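PDB 6B4R: KauB from Pseudomonas aeruginosa PAO1, which probably oxidises a broad range of aldehydes, aminoaldehydes among them, to the corresponding carboxylic acids with NAD(P)+ as the electron acceptor. Local coordinates for residues F23-Y28 and V63-N68; A102-L107 and S196-I201. One frame throughout, in Å; residues are numbered along the deposited sequence.

Contact 1: F23-Y28 and V63-N68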
ATOM      1  N   PHE A  23     -14.361   7.472 -35.694  1.00 26.30           N
ATOM      2  CA  PHE A  23     -14.631   8.590 -34.800  1.00 25.06           C
ATOM      3  C   PHE A  23     -13.322   9.242 -34.382  1.00 26.87           C
ATOM      4  O   PHE A  23     -12.622   8.739 -33.504  1.00 29.04           O
ATOM      5  CB  PHE A  23     -15.401   8.117 -33.567  1.00 29.42           C
ATOM      6  CG  PHE A  23     -15.986   9.233 -32.746  1.00 29.16           C
ATOM      7  CD1 PHE A  23     -17.266   9.703 -33.004  1.00 28.83           C
ATOM      8  CD2 PHE A  23     -15.264   9.805 -31.710  1.00 25.54           C
ATOM      9  CE1 PHE A  23     -17.811  10.724 -32.249  1.00 33.40           C
ATOM     10  CE2 PHE A  23     -15.805  10.825 -30.949  1.00 23.44           C
ATOM     11  CZ  PHE A  23     -17.080  11.286 -31.220  1.00 29.66           C
ATOM     12  N   VAL A  24     -12.991  10.358 -35.021  1.00 26.19           N
ATOM     13  CA  VAL A  24     -11.748  11.062 -34.730  1.00 27.26           C
ATOM     14  C   VAL A  24     -12.008  12.520 -34.363  1.00 28.40           C
ATOM     15  O   VAL A  24     -12.728  13.226 -35.068  1.00 38.84           O
ATOM     16  CB  VAL A  24     -10.774  11.006 -35.924  1.00 27.88           C
ATOM     17  CG1 VAL A  24      -9.461  11.691 -35.574  1.00 25.20           C
ATOM     18  CG2 VAL A  24     -10.533   9.565 -36.345  1.00 23.29           C
ATOM     19  N   ASN A  25     -11.414  12.959 -33.255  1.00 30.01           N
ATOM     20  CA  ASN A  25     -11.529  14.339 -32.795  1.00 31.25           C
ATOM     21  C   ASN A  25     -12.977  14.774 -32.587  1.00 37.94           C
ATOM     22  O   ASN A  25     -13.385  15.844 -33.034  1.00 37.50           O
ATOM     23  CB  ASN A  25     -10.814  15.293 -33.758  1.00 35.85           C
ATOM     24  CG  ASN A  25     -10.482  16.629 -33.119  1.00 36.95           C
ATOM     25  OD1 ASN A  25     -10.441  16.753 -31.896  1.00 44.92           O
ATOM     26  ND2 ASN A  25     -10.238  17.638 -33.949  1.00 40.71           N
ATOM     27  N   GLY A  26     -13.751  13.926 -31.918  1.00 39.62           N
ATOM     28  CA  GLY A  26     -15.114  14.259 -31.547  1.00 34.41           C
ATOM     29  C   GLY A  26     -16.135  14.191 -32.669  1.00 31.64           C
ATOM     30  O   GLY A  26     -17.301  14.520 -32.463  1.00 36.26           O
ATOM     31  N   GLU A  27     -15.705  13.762 -33.854  1.00 33.29           N
ATOM     32  CA  GLU A  27     -16.593  13.716 -35.015  1.00 37.42           C
ATOM     33  C   GLU A  27     -16.505  12.386 -35.758  1.00 35.32           C
ATOM     34  O   GLU A  27     -15.456  11.742 -35.781  1.00 33.04           O
ATOM     35  CB  GLU A  27     -16.265  14.852 -35.992  1.00 37.27           C
ATOM     36  CG  GLU A  27     -16.142  16.234 -35.362  1.00 52.86           C
ATOM     37  CD  GLU A  27     -17.460  16.758 -34.819  1.00 68.50           C
ATOM     38  OE1 GLU A  27     -17.428  17.663 -33.958  1.00 62.62           O
ATOM     39  OE2 GLU A  27     -18.525  16.273 -35.257  1.00 73.59           O
ATOM     40  N   TYR A  28     -17.612  11.984 -36.373  1.00 32.56           N
ATOM     41  CA  TYR A  28     -17.613  10.820 -37.249  1.00 30.25           C
ATOM     42  C   TYR A  28     -17.087  11.196 -38.632  1.00 35.23           C
ATOM     43  O   TYR A  28     -17.410  12.261 -39.159  1.00 44.57           O
ATOM     44  CB  TYR A  28     -19.018  10.220 -37.361  1.00 30.30           C
ATOM     45  CG  TYR A  28     -19.413   9.368 -36.179  1.00 34.83           C
ATOM     46  CD1 TYR A  28     -18.780   8.155 -35.934  1.00 31.83           C
ATOM     47  CD2 TYR A  28     -20.420   9.771 -35.310  1.00 33.17           C
ATOM     48  CE1 TYR A  28     -19.132   7.371 -34.855  1.00 29.79           C
ATOM     49  CE2 TYR A  28     -20.782   8.991 -34.226  1.00 33.32           C
ATOM     50  CZ  TYR A  28     -20.134   7.791 -34.005  1.00 36.38           C
ATOM     51  OH  TYR A  28     -20.487   7.008 -32.930  1.00 36.32           O
ATOM     52  N   VAL A  63      -3.348   9.939 -34.221  1.00 28.55           N
ATOM     53  CA  VAL A  63      -2.273  10.121 -33.251  1.00 33.68           C
ATOM     54  C   VAL A  63      -1.993  11.602 -33.005  1.00 34.07           C
ATOM     55  O   VAL A  63      -1.867  12.033 -31.856  1.00 33.03           O
ATOM     56  CB  VAL A  63      -0.980   9.395 -33.682  1.00 29.45           C
ATOM     57  CG1 VAL A  63       0.189   9.828 -32.816  1.00 25.67           C
ATOM     58  CG2 VAL A  63      -1.171   7.887 -33.605  1.00 24.55           C
ATOM     59  N   LYS A  64      -1.909  12.375 -34.085  1.00 33.64           N
ATOM     60  CA  LYS A  64      -1.703  13.818 -33.984  1.00 36.58           C
ATOM     61  C   LYS A  64      -2.809  14.465 -33.158  1.00 32.11           C
ATOM     62  O   LYS A  64      -2.546  15.292 -32.286  1.00 30.40           O
ATOM     63  CB  LYS A  64      -1.643  14.459 -35.374  1.00 38.39           C
ATOM     64  CG  LYS A  64      -0.372  14.150 -36.150  1.00 44.94           C
ATOM     65  CD  LYS A  64      -0.375  14.829 -37.513  1.00 54.72           C
ATOM     66  CE  LYS A  64       0.895  14.512 -38.290  1.00 54.15           C
ATOM     67  NZ  LYS A  64       0.887  15.109 -39.655  1.00 56.84           N
ATOM     68  N   VAL A  65      -4.047  14.068 -33.437  1.00 30.52           N
ATOM     69  CA  VAL A  65      -5.203  14.539 -32.687  1.00 35.67           C
ATOM     70  C   VAL A  65      -5.120  14.130 -31.214  1.00 34.49           C
ATOM     71  O   VAL A  65      -5.310  14.956 -30.320  1.00 34.54           O
ATOM     72  CB  VAL A  65      -6.512  14.010 -33.304  1.00 36.97           C
ATOM     73  CG1 VAL A  65      -7.671  14.231 -32.360  1.00 33.73           C
ATOM     74  CG2 VAL A  65      -6.771  14.677 -34.650  1.00 38.40           C
ATOM     75  N   ALA A  66      -4.826  12.856 -30.972  1.00 32.04           N
ATOM     76  CA  ALA A  66      -4.689  12.342 -29.612  1.00 35.84           C
ATOM     77  C   ALA A  66      -3.572  13.055 -28.853  1.00 28.65           C
ATOM     78  O   ALA A  66      -3.729  13.396 -27.682  1.00 25.05           O
ATOM     79  CB  ALA A  66      -4.441  10.837 -29.632  1.00 32.14           C
ATOM     80  N   ARG A  67      -2.449  13.277 -29.532  1.00 28.41           N
ATOM     81  CA  ARG A  67      -1.311  13.975 -28.943  1.00 25.92           C
ATOM     82  C   ARG A  67      -1.675  15.396 -28.523  1.00 29.03           C
ATOM     83  O   ARG A  67      -1.376  15.816 -27.405  1.00 29.51           O
ATOM     84  CB  ARG A  67      -0.136  14.004 -29.924  1.00 27.88           C
ATOM     85  CG  ARG A  67       1.061  14.820 -29.448  1.00 25.70           C
ATOM     86  CD  ARG A  67       1.646  14.271 -28.154  1.00 23.94           C
ATOM     87  NE  ARG A  67       2.112  12.896 -28.302  1.00 27.31           N
ATOM     88  CZ  ARG A  67       2.494  12.125 -27.288  1.00 26.39           C
ATOM     89  NH1 ARG A  67       2.465  12.594 -26.049  1.00 26.24           N
ATOM     90  NH2 ARG A  67       2.901  10.884 -27.511  1.00 23.38           N
ATOM     91  N   ASN A  68      -2.323  16.128 -29.425  1.00 31.36           N
ATOM     92  CA  ASN A  68      -2.703  17.512 -29.169  1.00 32.65           C
ATOM     93  C   ASN A  68      -3.697  17.642 -28.024  1.00 29.03           C
ATOM     94  O   ASN A  68      -3.617  18.579 -27.229  1.00 27.82           O
ATOM     95  CB  ASN A  68      -3.275  18.156 -30.432  1.00 35.02           C
ATOM     96  CG  ASN A  68      -2.248  18.270 -31.539  1.00 38.88           C
ATOM     97  OD1 ASN A  68      -1.047  18.341 -31.281  1.00 39.43           O
ATOM     98  ND2 ASN A  68      -2.716  18.287 -32.783  1.00 40.19           N
TER

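Contact 2: A102-L107 and S196-I201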
ATOM      1  N   ALA A 102     -26.202  -3.894 -26.780  1.00 22.04           N
ATOM      2  CA  ALA A 102     -26.278  -5.347 -26.715  1.00 21.12           C
ATOM      3  C   ALA A 102     -26.713  -5.922 -28.056  1.00 25.87           C
ATOM      4  O   ALA A 102     -26.210  -6.959 -28.487  1.00 30.20           O
ATOM      5  CB  ALA A 102     -27.233  -5.777 -25.619  1.00 19.65           C
ATOM      6  N   LEU A 103     -27.648  -5.242 -28.711  1.00 25.91           N
ATOM      7  CA  LEU A 103     -28.140  -5.670 -30.015  1.00 26.49           C
ATOM      8  C   LEU A 103     -27.031  -5.557 -31.054  1.00 24.64           C
ATOM      9  O   LEU A 103     -26.883  -6.423 -31.917  1.00 21.58           O
ATOM     10  CB  LEU A 103     -29.356  -4.836 -30.428  1.00 24.04           C
ATOM     11  CG  LEU A 103     -30.006  -5.164 -31.775  1.00 20.60           C
ATOM     12  CD1 LEU A 103     -30.413  -6.630 -31.846  1.00 17.21           C
ATOM     13  CD2 LEU A 103     -31.204  -4.261 -32.017  1.00 21.13           C
ATOM     14  N   LEU A 104     -26.253  -4.484 -30.960  1.00 18.90           N
ATOM     15  CA  LEU A 104     -25.091  -4.298 -31.819  1.00 22.51           C
ATOM     16  C   LEU A 104     -24.070  -5.421 -31.622  1.00 29.09           C
ATOM     17  O   LEU A 104     -23.470  -5.895 -32.584  1.00 28.66           O
ATOM     18  CB  LEU A 104     -24.445  -2.935 -31.560  1.00 25.53           C
ATOM     19  CG  LEU A 104     -25.181  -1.729 -32.147  1.00 31.31           C
ATOM     20  CD1 LEU A 104     -24.572  -0.425 -31.662  1.00 20.60           C
ATOM     21  CD2 LEU A 104     -25.159  -1.793 -33.665  1.00 27.66           C
ATOM     22  N   GLU A 105     -23.885  -5.844 -30.375  1.00 27.67           N
ATOM     23  CA  GLU A 105     -22.978  -6.943 -30.050  1.00 31.31           C
ATOM     24  C   GLU A 105     -23.401  -8.247 -30.722  1.00 31.14           C
ATOM     25  O   GLU A 105     -22.625  -8.863 -31.455  1.00 20.65           O
ATOM     26  CB  GLU A 105     -22.926  -7.155 -28.536  1.00 34.09           C
ATOM     27  CG  GLU A 105     -21.980  -6.225 -27.804  1.00 45.72           C
ATOM     28  CD  GLU A 105     -20.530  -6.584 -28.044  1.00 44.31           C
ATOM     29  OE1 GLU A 105     -20.263  -7.763 -28.350  1.00 45.80           O
ATOM     30  OE2 GLU A 105     -19.662  -5.693 -27.925  1.00 47.39           O
ATOM     31  N   THR A 106     -24.638  -8.653 -30.454  1.00 29.53           N
ATOM     32  CA  THR A 106     -25.203  -9.902 -30.958  1.00 24.43           C
ATOM     33  C   THR A 106     -25.196  -9.997 -32.482  1.00 24.00           C
ATOM     34  O   THR A 106     -24.794 -11.015 -33.048  1.00 22.95           O
ATOM     35  CB  THR A 106     -26.644 -10.077 -30.452  1.00 22.74           C
ATOM     36  OG1 THR A 106     -26.623 -10.322 -29.041  1.00 24.86           O
ATOM     37  CG2 THR A 106     -27.328 -11.235 -31.155  1.00 23.39           C
ATOM     38  N   LEU A 107     -25.646  -8.936 -33.144  1.00 18.95           N
ATOM     39  CA  LEU A 107     -25.651  -8.896 -34.601  1.00 23.83           C
ATOM     40  C   LEU A 107     -24.231  -8.953 -35.160  1.00 26.77           C
ATOM     41  O   LEU A 107     -23.981  -9.599 -36.174  1.00 28.31           O
ATOM     42  CB  LEU A 107     -26.368  -7.639 -35.102  1.00 19.76           C
ATOM     43  CG  LEU A 107     -27.875  -7.577 -34.846  1.00 21.83           C
ATOM     44  CD1 LEU A 107     -28.457  -6.264 -35.347  1.00 18.81           C
ATOM     45  CD2 LEU A 107     -28.574  -8.760 -35.497  1.00 17.86           C
ATOM     46  N   SER A 196     -15.828  -7.191 -35.478  1.00 26.06           N
ATOM     47  CA  SER A 196     -16.813  -6.591 -34.575  1.00 29.70           C
ATOM     48  C   SER A 196     -16.502  -5.138 -34.215  1.00 23.01           C
ATOM     49  O   SER A 196     -16.067  -4.854 -33.101  1.00 24.71           O
ATOM     50  CB  SER A 196     -16.917  -7.416 -33.291  1.00 32.22           C
ATOM     51  OG  SER A 196     -15.660  -7.485 -32.638  1.00 24.47           O
ATOM     52  N   PRO A 197     -16.737  -4.208 -35.153  1.00 24.28           N
ATOM     53  CA  PRO A 197     -16.382  -2.806 -34.917  1.00 24.69           C
ATOM     54  C   PRO A 197     -17.524  -1.933 -34.380  1.00 26.96           C
ATOM     55  O   PRO A 197     -17.259  -0.847 -33.862  1.00 23.41           O
ATOM     56  CB  PRO A 197     -15.983  -2.330 -36.313  1.00 22.90           C
ATOM     57  CG  PRO A 197     -16.886  -3.108 -37.224  1.00 23.67           C
ATOM     58  CD  PRO A 197     -17.143  -4.443 -36.552  1.00 23.80           C
ATOM     59  N   LEU A 198     -18.764  -2.404 -34.489  1.00 20.14           N
ATOM     60  CA  LEU A 198     -19.938  -1.557 -34.266  1.00 23.38           C
ATOM     61  C   LEU A 198     -20.056  -0.904 -32.876  1.00 28.80           C
ATOM     62  O   LEU A 198     -20.325   0.294 -32.778  1.00 24.28           O
ATOM     63  CB  LEU A 198     -21.221  -2.320 -34.615  1.00 21.23           C
ATOM     64  CG  LEU A 198     -21.264  -2.908 -36.031  1.00 31.24           C
ATOM     65  CD1 LEU A 198     -22.610  -3.556 -36.323  1.00 25.50           C
ATOM     66  CD2 LEU A 198     -20.923  -1.856 -37.084  1.00 24.82           C
ATOM     67  N   THR A 199     -19.865  -1.680 -31.810  1.00 23.99           N
ATOM     68  CA  THR A 199     -20.031  -1.152 -30.453  1.00 24.79           C
ATOM     69  C   THR A 199     -18.974  -0.113 -30.080  1.00 23.73           C
ATOM     70  O   THR A 199     -19.255   0.829 -29.337  1.00 27.86           O
ATOM     71  CB  THR A 199     -20.052  -2.267 -29.380  1.00 27.52           C
ATOM     72  OG1 THR A 199     -18.913  -3.122 -29.541  1.00 31.32           O
ATOM     73  CG2 THR A 199     -21.324  -3.091 -29.494  1.00 24.23           C
ATOM     74  N   ALA A 200     -17.762  -0.291 -30.595  1.00 28.04           N
ATOM     75  CA  ALA A 200     -16.683   0.657 -30.344  1.00 24.98           C
ATOM     76  C   ALA A 200     -16.980   1.981 -31.035  1.00 23.43           C
ATOM     77  O   ALA A 200     -16.753   3.052 -30.474  1.00 26.56           O
ATOM     78  CB  ALA A 200     -15.357   0.089 -30.827  1.00 25.47           C
ATOM     79  N   ILE A 201     -17.489   1.894 -32.259  1.00 20.75           N
ATOM     80  CA  ILE A 201     -17.875   3.072 -33.023  1.00 26.44           C
ATOM     81  C   ILE A 201     -18.976   3.845 -32.298  1.00 31.25           C
ATOM     82  O   ILE A 201     -18.979   5.078 -32.276  1.00 30.95           O
ATOM     83  CB  ILE A 201     -18.360   2.674 -34.433  1.00 30.24           C
ATOM     84  CG1 ILE A 201     -17.201   2.104 -35.255  1.00 24.82           C
ATOM     85  CG2 ILE A 201     -18.990   3.857 -35.149  1.00 23.52           C
ATOM     86  CD1 ILE A 201     -17.619   1.586 -36.617  1.00 25.66           C
TER

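Contact 1: F23-Y28 and V63-N68
Val65, on the flank of helix 56-72, is met by Val24 and Asn25 from a small two-stranded hairpin near the N-terminus. The pair illustrates how a tight turn can meet a helix through a single apolar side chain. Followed along the helix, Val63 faces inward, where its side chain touches Ile189 of strand 187-191. The carbonyl of Lys64 stays within the helix, accepting the backbone N-H of Asn68. Val65 then turns its CB toward the hairpin. CG1, anti to the backbone N (chi1 167°), meets CB of Asn25 at 3.6 Å and lies 3.8 Å from that residue's CG. CG2, beside the backbone N, approaches CG1 of Val24 at 4.1 Å and is also near CB of Asn25. Both partners cross the valine obliquely, and Asn218 of strand 217-219 touches the side chains of Val24 and Val65 alike. Ala66 packs on Ile189, and Arg67 forms salt bridges with Asp236 and Asp238, just before strand 239-243 of the same mixed sheet.

On the hairpin side, a type I' turn from Val24 to Glu27 carries Asn25 and Gly26 at its corners. Both have positive phi, a classic setting for an Asn-Gly pair. Reciprocal backbone bonds close it, Val24 N to Glu27 O at 2.9 Å and Glu27 N to Val24 O at 3.3 Å. Asn25, its CG swung opposite the backbone N (chi1 -160°), lays CB and the carbonyl half of its amide along Val65 CG1.

No hydrogen bond or salt bridge spans the two segments. Their attraction is therefore dispersive and hydrophobic, a small surface contact of 118 Å² that depends on fit, not on bond direction, while Asn25 N bonds to Asn218 OD1 and Ala66 O to Ser187 OG.

Contact 2: A102-L107 and S196-I201
Glu105 OE2 lies 3.1 Å from Thr199 OG1, within hydrogen-bonding distance, and the N-H of Leu171 reaches the same oxygen in a weak bond. The setting is buried helix-to-helix packing. Helix 98-109 meets the first turn of helix 198-210, the helix of a beta-alpha-beta crossover between parallel strands 187-191 and 217-219.

Although the CB of Glu105 points away from its partner, a bend at chi2 (-73°) brings the carboxylate back, and the chain meets Thr199 at about a right angle. Thr199 answers with both branches. It holds OG1 flanked by its own N and C (chi1 52°), which turns the hydroxyl to the carboxylate, while CG2 reaches CG of Glu105 at 3.6 Å and CB of Leu104 at 3.7 Å. One threonine thus joins a polar contact to an apolar one. Pro170, at the start of helix 170-183, touches Glu105 and Thr199 alike.

The two leucines, Leu104 and Leu198, also cross nearly perpendicularly, and CD2 of Leu104 rests 4.1 Å from CD1 of Leu198.

How the contacts relate
Helix 198-210 is the element common to both neighbourhoods. Its first turn supplies one side of contact 2, and farther along Ala204, Gln205 and Val208 receive Phe23 of the hairpin in contact 1. Although the contact centres are 21 Å apart, a probable hydrogen bond joins them directly, with Tyr28 OH 2.5 Å from Ile201 O. Along the chain they follow in series. Neither is at an annotated site. Contact 2 is nearer the ligands: the Leu198 side chain lies about 6 Å from the potassium ion, and that of Glu105 about 11 Å from the bound polyether, whose pocket includes Cys302 (here 3-sulfinoalanine); Glu267 is the predicted active-site residue. Asp108, of the potassium site, accepts the Leu198 N-H.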